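PDB 3KBB: phosphorylated carbohydrates phosphatase TM_1254 from Thermotoga maritima msb8, which removes phosphate from erythrose 4-phosphate, fructose 6-phosphate, 2-deoxyglucose 6-phosphate and mannose 6-phosphate, using a divalent metal cation, most actively cobalt. Local coordinates for residues 160-165 / 178-184; 140-146 / 168-173. One frame throughout, in Å; residues are numbered along the deposited sequence.

Interaction 1 (160-165 / 178-184); sequences VVVFED and IERIYGV
Glu164 O takes the shortest hydrogen bond of this parallel strand pair, from Val184 N at 2.7 Å, and the CA-H of Gly183 contacts the same oxygen. The strands belong to a beta-alpha-beta unit with helix 167-175, in the Rossmann-like sheet of the HAD fold. The ladder continues with Val162 N to Arg180 O, Tyr182 N to Val162 O at 2.8 Å, and Glu164 N to Tyr182 O. Phe163 and Tyr182 project from the same face, each with CG opposite the carbonyl carbon (chi1 -69° and -73°), which keeps the rings nearly parallel (planes 21° apart), displaced so much that little of one lies over the other. One side of the Phe163 ring does the touching: CD1 and CE1 both reach Tyr182 CB, at 3.6 Å from CD1, and CE1 also meets Tyr182 CG. Val184 CG2 sits at the edge of the Phe163 ring, and Val161 CG1 at that of Tyr182, 3.7 Å from CD2. Phe163 also meets Phe6 and Leu212 of helix 208-215; an alanine here would probably leave a gap beside Tyr182 CB and Val184 CG2 and deprive Phe6 and Leu212 of packing. On the other face Val160 and Val162 cross Ile178 at about a right angle, each bringing CG2 to Ile178 CG2. Beside the probable nucleophile Asp7, a water donates to Asp165 O and, at 2.8 Å, to Val184 O.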
loop_
_atom_site.group_PDB
_atom_site.type_symbol
_atom_site.label_atom_id
_atom_site.label_comp_id
_atom_site.label_asym_id
_atom_site.label_seq_id
_atom_site.Cartn_x
_atom_site.Cartn_y
_atom_site.Cartn_z
ATOM N N VAL A 160 -13.196 -9.683 -11.978
ATOM C CA VAL A 160 -12.684 -8.651 -11.049
ATOM C C VAL A 160 -11.704 -7.732 -11.771
ATOM O O VAL A 160 -11.064 -8.118 -12.777
ATOM C CB VAL A 160 -12.007 -9.249 -9.765
ATOM C CG1 VAL A 160 -12.968 -10.294 -9.130
ATOM C CG2 VAL A 160 -10.673 -9.892 -10.108
ATOM N N VAL A 161 -11.605 -6.527 -11.253
ATOM C CA VAL A 161 -10.566 -5.574 -11.694
ATOM C C VAL A 161 -9.694 -5.295 -10.463
ATOM O O VAL A 161 -10.211 -5.180 -9.357
ATOM C CB VAL A 161 -11.196 -4.242 -12.142
ATOM C CG1 VAL A 161 -10.086 -3.212 -12.481
ATOM C CG2 VAL A 161 -12.036 -4.464 -13.365
ATOM N N VAL A 162 -8.368 -5.242 -10.642
ATOM C CA VAL A 162 -7.456 -4.992 -9.516
ATOM C C VAL A 162 -6.682 -3.707 -9.779
ATOM O O VAL A 162 -6.285 -3.480 -10.926
ATOM C CB VAL A 162 -6.437 -6.181 -9.420
ATOM C CG1 VAL A 162 -5.265 -5.862 -8.433
ATOM C CG2 VAL A 162 -7.136 -7.443 -8.937
ATOM N N PHE A 163 -6.440 -2.908 -8.747
ATOM C CA PHE A 163 -5.566 -1.721 -8.817
ATOM C C PHE A 163 -4.384 -1.978 -7.901
ATOM O O PHE A 163 -4.515 -2.073 -6.649
ATOM C CB PHE A 163 -6.342 -0.459 -8.414
ATOM C CG PHE A 163 -7.373 -0.085 -9.434
ATOM C CD1 PHE A 163 -6.991 0.638 -10.575
ATOM C CD2 PHE A 163 -8.687 -0.551 -9.330
ATOM C CE1 PHE A 163 -7.922 0.936 -11.554
ATOM C CE2 PHE A 163 -9.638 -0.281 -10.323
ATOM C CZ PHE A 163 -9.247 0.463 -11.458
ATOM N N GLU A 164 -3.218 -2.120 -8.529
ATOM C CA GLU A 164 -2.041 -2.548 -7.826
ATOM C C GLU A 164 -0.924 -1.540 -8.038
ATOM O O GLU A 164 -0.963 -0.786 -8.973
ATOM C CB GLU A 164 -1.595 -3.935 -8.292
ATOM C CG GLU A 164 -1.870 -5.059 -7.258
ATOM C CD GLU A 164 -1.027 -4.939 -5.969
ATOM O OE1 GLU A 164 -0.157 -4.064 -5.890
ATOM O OE2 GLU A 164 -1.243 -5.718 -5.022
ATOM N N ASP A 165 0.088 -1.522 -7.193
ATOM C CA ASP A 165 1.110 -0.480 -7.326
ATOM C C ASP A 165 2.533 -1.038 -7.212
ATOM O O ASP A 165 3.500 -0.278 -7.248
ATOM C CB ASP A 165 0.865 0.658 -6.348
ATOM C CG ASP A 165 1.504 0.419 -4.996
ATOM O OD1 ASP A 165 1.450 -0.728 -4.511
ATOM O OD2 ASP A 165 2.153 1.379 -4.452
ATOM N N ILE A 178 -6.149 -13.474 -12.336
ATOM C CA ILE A 178 -6.800 -12.204 -12.613
ATOM C C ILE A 178 -6.067 -11.514 -13.785
ATOM O O ILE A 178 -4.847 -11.303 -13.739
ATOM C CB ILE A 178 -6.766 -11.288 -11.386
ATOM C CG1 ILE A 178 -7.533 -11.947 -10.222
ATOM C CG2 ILE A 178 -7.379 -9.870 -11.730
ATOM C CD1 ILE A 178 -7.352 -11.235 -8.881
ATOM N N GLU A 179 -6.826 -11.153 -14.811
ATOM C CA GLU A 179 -6.227 -10.509 -16.006
ATOM C C GLU A 179 -6.295 -8.986 -15.997
ATOM O O GLU A 179 -5.360 -8.303 -16.461
ATOM C CB GLU A 179 -6.852 -11.087 -17.275
ATOM C CG GLU A 179 -6.319 -12.509 -17.569
ATOM C CD GLU A 179 -4.823 -12.568 -17.822
ATOM O OE1 GLU A 179 -4.345 -11.932 -18.793
ATOM O OE2 GLU A 179 -4.125 -13.270 -17.063
ATOM N N ARG A 180 -7.410 -8.449 -15.509
ATOM C CA ARG A 180 -7.621 -7.008 -15.526
ATOM C C ARG A 180 -6.948 -6.304 -14.350
ATOM O O ARG A 180 -7.614 -5.991 -13.337
ATOM C CB ARG A 180 -9.094 -6.617 -15.601
ATOM C CG ARG A 180 -9.878 -7.263 -16.733
ATOM C CD ARG A 180 -11.266 -6.630 -16.795
ATOM N NE ARG A 180 -12.027 -7.167 -17.920
ATOM C CZ ARG A 180 -12.344 -6.479 -19.021
ATOM N NH1 ARG A 180 -11.968 -5.201 -19.166
ATOM N NH2 ARG A 180 -13.046 -7.088 -19.972
ATOM N N ILE A 181 -5.637 -6.092 -14.479
ATOM C CA ILE A 181 -4.826 -5.461 -13.424
ATOM C C ILE A 181 -4.317 -4.117 -13.909
ATOM O O ILE A 181 -3.659 -4.062 -14.968
ATOM C CB ILE A 181 -3.609 -6.350 -13.077
ATOM C CG1 ILE A 181 -4.089 -7.747 -12.631
ATOM C CG2 ILE A 181 -2.736 -5.682 -11.964
ATOM C CD1 ILE A 181 -2.983 -8.752 -12.706
ATOM N N TYR A 182 -4.651 -3.040 -13.201
ATOM C CA TYR A 182 -4.160 -1.716 -13.559
ATOM C C TYR A 182 -3.006 -1.380 -12.634
ATOM O O TYR A 182 -3.074 -1.636 -11.417
ATOM C CB TYR A 182 -5.261 -0.663 -13.419
ATOM C CG TYR A 182 -6.289 -0.785 -14.526
ATOM C CD1 TYR A 182 -6.181 -0.011 -15.693
ATOM C CD2 TYR A 182 -7.316 -1.721 -14.445
ATOM C CE1 TYR A 182 -7.101 -0.158 -16.728
ATOM C CE2 TYR A 182 -8.253 -1.874 -15.456
ATOM C CZ TYR A 182 -8.136 -1.108 -16.616
ATOM O OH TYR A 182 -9.045 -1.223 -17.648
ATOM N N GLY A 183 -1.939 -0.820 -13.190
ATOM C CA GLY A 183 -0.825 -0.403 -12.372
ATOM C C GLY A 183 -0.966 1.058 -11.994
ATOM O O GLY A 183 -1.052 1.937 -12.855
ATOM N N VAL A 184 -0.971 1.329 -10.695
ATOM C CA VAL A 184 -1.172 2.686 -10.178
ATOM C C VAL A 184 0.168 3.351 -9.929
ATOM O O VAL A 184 1.012 2.792 -9.229
ATOM C CB VAL A 184 -2.015 2.667 -8.848
ATOM C CG1 VAL A 184 -2.152 4.121 -8.318
ATOM C CG2 VAL A 184 -3.380 2.105 -9.169
HETATM O O HOH W 1 -9.842 -9.979 -14.582
HETATM O O HOH W 2 3.610 2.306 -8.287
#

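Interaction 2 (140-146 / 168-173). With SO4 (sulfate ion), chain E; SO4 (sulfate ion), chain D.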
loop_
_atom_site.group_PDB
_atom_site.type_symbol
_atom_site.label_atom_id
_atom_site.label_comp_id
_atom_site.label_asym_id
_atom_site.label_seq_id
_atom_site.Cartn_x
_atom_site.Cartn_y
_atom_site.Cartn_z
ATOM N N LYS A 140 2.970 -11.515 -1.171
ATOM C CA LYS A 140 3.312 -11.177 -2.582
ATOM C C LYS A 140 4.803 -11.457 -2.844
ATOM O O LYS A 140 5.633 -11.142 -1.956
ATOM C CB LYS A 140 2.994 -9.709 -2.845
ATOM C CG LYS A 140 1.564 -9.316 -2.559
ATOM C CD LYS A 140 1.380 -7.802 -2.617
ATOM C CE LYS A 140 -0.044 -7.436 -2.252
ATOM N NZ LYS A 140 -0.265 -5.961 -2.224
ATOM N N PRO A 141 5.175 -12.022 -4.024
ATOM C CA PRO A 141 4.347 -12.250 -5.214
ATOM C C PRO A 141 3.545 -13.539 -5.239
ATOM O O PRO A 141 2.946 -13.866 -6.274
ATOM C CB PRO A 141 5.382 -12.225 -6.353
ATOM C CG PRO A 141 6.591 -12.888 -5.735
ATOM C CD PRO A 141 6.578 -12.453 -4.272
ATOM N N ASP A 142 3.506 -14.272 -4.122
ATOM C CA ASP A 142 2.730 -15.522 -4.086
ATOM C C ASP A 142 1.243 -15.113 -4.306
ATOM O O ASP A 142 0.832 -14.057 -3.802
ATOM C CB ASP A 142 2.914 -16.232 -2.731
ATOM C CG ASP A 142 2.319 -17.633 -2.706
ATOM O OD1 ASP A 142 1.089 -17.744 -2.824
ATOM O OD2 ASP A 142 3.083 -18.630 -2.522
ATOM N N PRO A 143 0.480 -15.886 -5.119
ATOM C CA PRO A 143 -0.937 -15.505 -5.345
ATOM C C PRO A 143 -1.871 -15.736 -4.130
ATOM O O PRO A 143 -3.048 -15.321 -4.201
ATOM C CB PRO A 143 -1.351 -16.410 -6.504
ATOM C CG PRO A 143 -0.421 -17.629 -6.322
ATOM C CD PRO A 143 0.864 -17.041 -5.946
ATOM N N GLU A 144 -1.371 -16.347 -3.044
ATOM C CA GLU A 144 -2.213 -16.608 -1.853
ATOM C C GLU A 144 -3.171 -15.461 -1.463
ATOM O O GLU A 144 -4.395 -15.675 -1.250
ATOM C CB GLU A 144 -1.337 -17.009 -0.665
ATOM C CG GLU A 144 -2.126 -17.779 0.354
ATOM C CD GLU A 144 -1.301 -18.177 1.582
ATOM O OE1 GLU A 144 -0.064 -18.264 1.458
ATOM O OE2 GLU A 144 -1.938 -18.417 2.644
ATOM N N ILE A 145 -2.633 -14.254 -1.338
ATOM C CA ILE A 145 -3.450 -13.131 -0.896
ATOM C C ILE A 145 -4.629 -12.826 -1.829
ATOM O O ILE A 145 -5.737 -12.600 -1.363
ATOM C CB ILE A 145 -2.593 -11.892 -0.601
ATOM C CG1 ILE A 145 -3.381 -10.882 0.256
ATOM C CG2 ILE A 145 -1.976 -11.298 -1.851
ATOM C CD1 ILE A 145 -2.560 -9.722 0.737
ATOM N N TYR A 146 -4.375 -12.845 -3.143
ATOM C CA TYR A 146 -5.484 -12.617 -4.096
ATOM C C TYR A 146 -6.438 -13.796 -4.166
ATOM O O TYR A 146 -7.625 -13.587 -4.344
ATOM C CB TYR A 146 -4.942 -12.235 -5.485
ATOM C CG TYR A 146 -4.562 -10.766 -5.435
ATOM C CD1 TYR A 146 -5.552 -9.756 -5.480
ATOM C CD2 TYR A 146 -3.230 -10.373 -5.309
ATOM C CE1 TYR A 146 -5.214 -8.414 -5.395
ATOM C CE2 TYR A 146 -2.868 -9.024 -5.220
ATOM C CZ TYR A 146 -3.884 -8.045 -5.259
ATOM O OH TYR A 146 -3.578 -6.706 -5.168
ATOM N N SER A 168 5.536 -6.983 -7.359
ATOM C CA SER A 168 5.148 -8.204 -6.649
ATOM C C SER A 168 3.641 -8.326 -6.501
ATOM O O SER A 168 3.116 -9.438 -6.598
ATOM C CB SER A 168 5.825 -8.270 -5.284
ATOM O OG SER A 168 7.197 -8.551 -5.536
ATOM N N GLY A 169 2.968 -7.190 -6.349
ATOM C CA GLY A 169 1.462 -7.161 -6.268
ATOM C C GLY A 169 0.823 -7.580 -7.602
ATOM O O GLY A 169 -0.101 -8.407 -7.687
ATOM N N VAL A 170 1.332 -7.006 -8.678
ATOM C CA VAL A 170 0.831 -7.387 -10.005
ATOM C C VAL A 170 1.091 -8.843 -10.296
ATOM O O VAL A 170 0.220 -9.547 -10.782
ATOM C CB VAL A 170 1.434 -6.463 -11.094
ATOM C CG1 VAL A 170 1.049 -6.986 -12.500
ATOM C CG2 VAL A 170 0.962 -5.003 -10.877
ATOM N N GLU A 171 2.295 -9.324 -9.981
ATOM C CA GLU A 171 2.589 -10.731 -10.170
ATOM C C GLU A 171 1.626 -11.633 -9.400
ATOM O O GLU A 171 1.152 -12.645 -9.938
ATOM C CB GLU A 171 4.029 -11.046 -9.743
ATOM C CG GLU A 171 5.068 -10.455 -10.717
ATOM C CD GLU A 171 6.515 -10.623 -10.234
ATOM O OE1 GLU A 171 6.725 -11.063 -9.083
ATOM O OE2 GLU A 171 7.443 -10.261 -11.007
ATOM N N ALA A 172 1.334 -11.249 -8.156
ATOM C CA ALA A 172 0.473 -12.058 -7.303
ATOM C C ALA A 172 -0.961 -12.151 -7.882
ATOM O O ALA A 172 -1.542 -13.270 -7.986
ATOM C CB ALA A 172 0.457 -11.488 -5.888
ATOM N N ALA A 173 -1.499 -11.007 -8.295
ATOM C CA ALA A 173 -2.856 -11.005 -8.842
ATOM C C ALA A 173 -2.885 -11.801 -10.151
ATOM O O ALA A 173 -3.788 -12.597 -10.370
ATOM C CB ALA A 173 -3.373 -9.589 -9.079
HETATM S S SO4 E . 8.273 -5.281 -5.217
HETATM O O1 SO4 E . 8.077 -5.716 -3.827
HETATM O O2 SO4 E . 7.023 -5.365 -5.896
HETATM O O3 SO4 E . 8.672 -3.860 -5.257
HETATM O O4 SO4 E . 9.280 -6.131 -5.865
HETATM S S SO4 D . 0.413 -2.929 0.729
HETATM O O1 SO4 D . -0.849 -2.174 0.782
HETATM O O2 SO4 D . 1.437 -2.150 0.039
HETATM O O3 SO4 D . 0.956 -3.105 2.095
HETATM O O4 SO4 D . 0.308 -4.251 0.022
#
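Pro141, entered through a cis peptide bond, lies against the first turn of helix 167-175 with its CA 4.4 Å from that of Ser168, and the chain then follows the helix until the CA atoms of Pro143 and Ala172 are 4.2 Å apart. The backbones are close enough for CA-H...O contacts, from Pro141 CA to Ser168 O and from Ala172 CA to Pro141 O at 3.2 Å. Ala172 CB fits against the bend, touching the carbonyl oxygens of Pro141 and Asp142. Glu171 runs alongside Pro141, its OE1 3.3 Å from Pro141 CB. Just beyond, Asp142 OD1 accepts from Glu144 N through its anti lone pair, a capping bond at the start of helix 144-153. That helix delivers Tyr146, whose ring lies flat against Ala173: the methyl stands over the ring centre, 3.8 Å from the centroid, a CH-pi contact. Lys140 stretches past Gly169 with its chain fully extended beyond CG; Gly169, lacking a side chain, lets Lys140 CD pass 3.7 Å from its CA. The extension carries NZ to a sulfate oxygen, O4 of chain D, at 2.9 Å, and into a salt bridge with Asp7, the probable nucleophile, consistent with the lysine of HAD phosphatase active sites. A second sulfate, chain E, accepts a hydrogen bond from Ser168 N at its O2, 2.6 Å away. This anion sits by the first turn of helix 167-175, whose amino end would probably favour it. The contact thus joins the start of helix 144-153 to helix 167-175 on one side of the sheet, with Tyr146 also touching Val162 of strand 160-164 and Ala173 packing on Ile181 of strand 181-184.

Interaction 1 is buried sheet core, joined by a ladder of main-chain hydrogen bonds with mostly apolar side chains on both faces. Interaction 2 is partly exposed and has no direct hydrogen bond between its segments; close carbonyl, methyl and ring packing does the work, with sulfates at its edge. Interaction 1 pairs the two strands of a beta-alpha-beta unit, and interaction 2 packs 140-146 on its connecting helix. They meet at Glu164 OE2, which lies 2.5 Å from Tyr146 OH in a probable hydrogen bond and 3.0 Å from Lys140 NZ in a salt bridge. This carboxylate is likely to steady the lysine beside Asp7. Ile181 CD1 also packs on Ala173 CB.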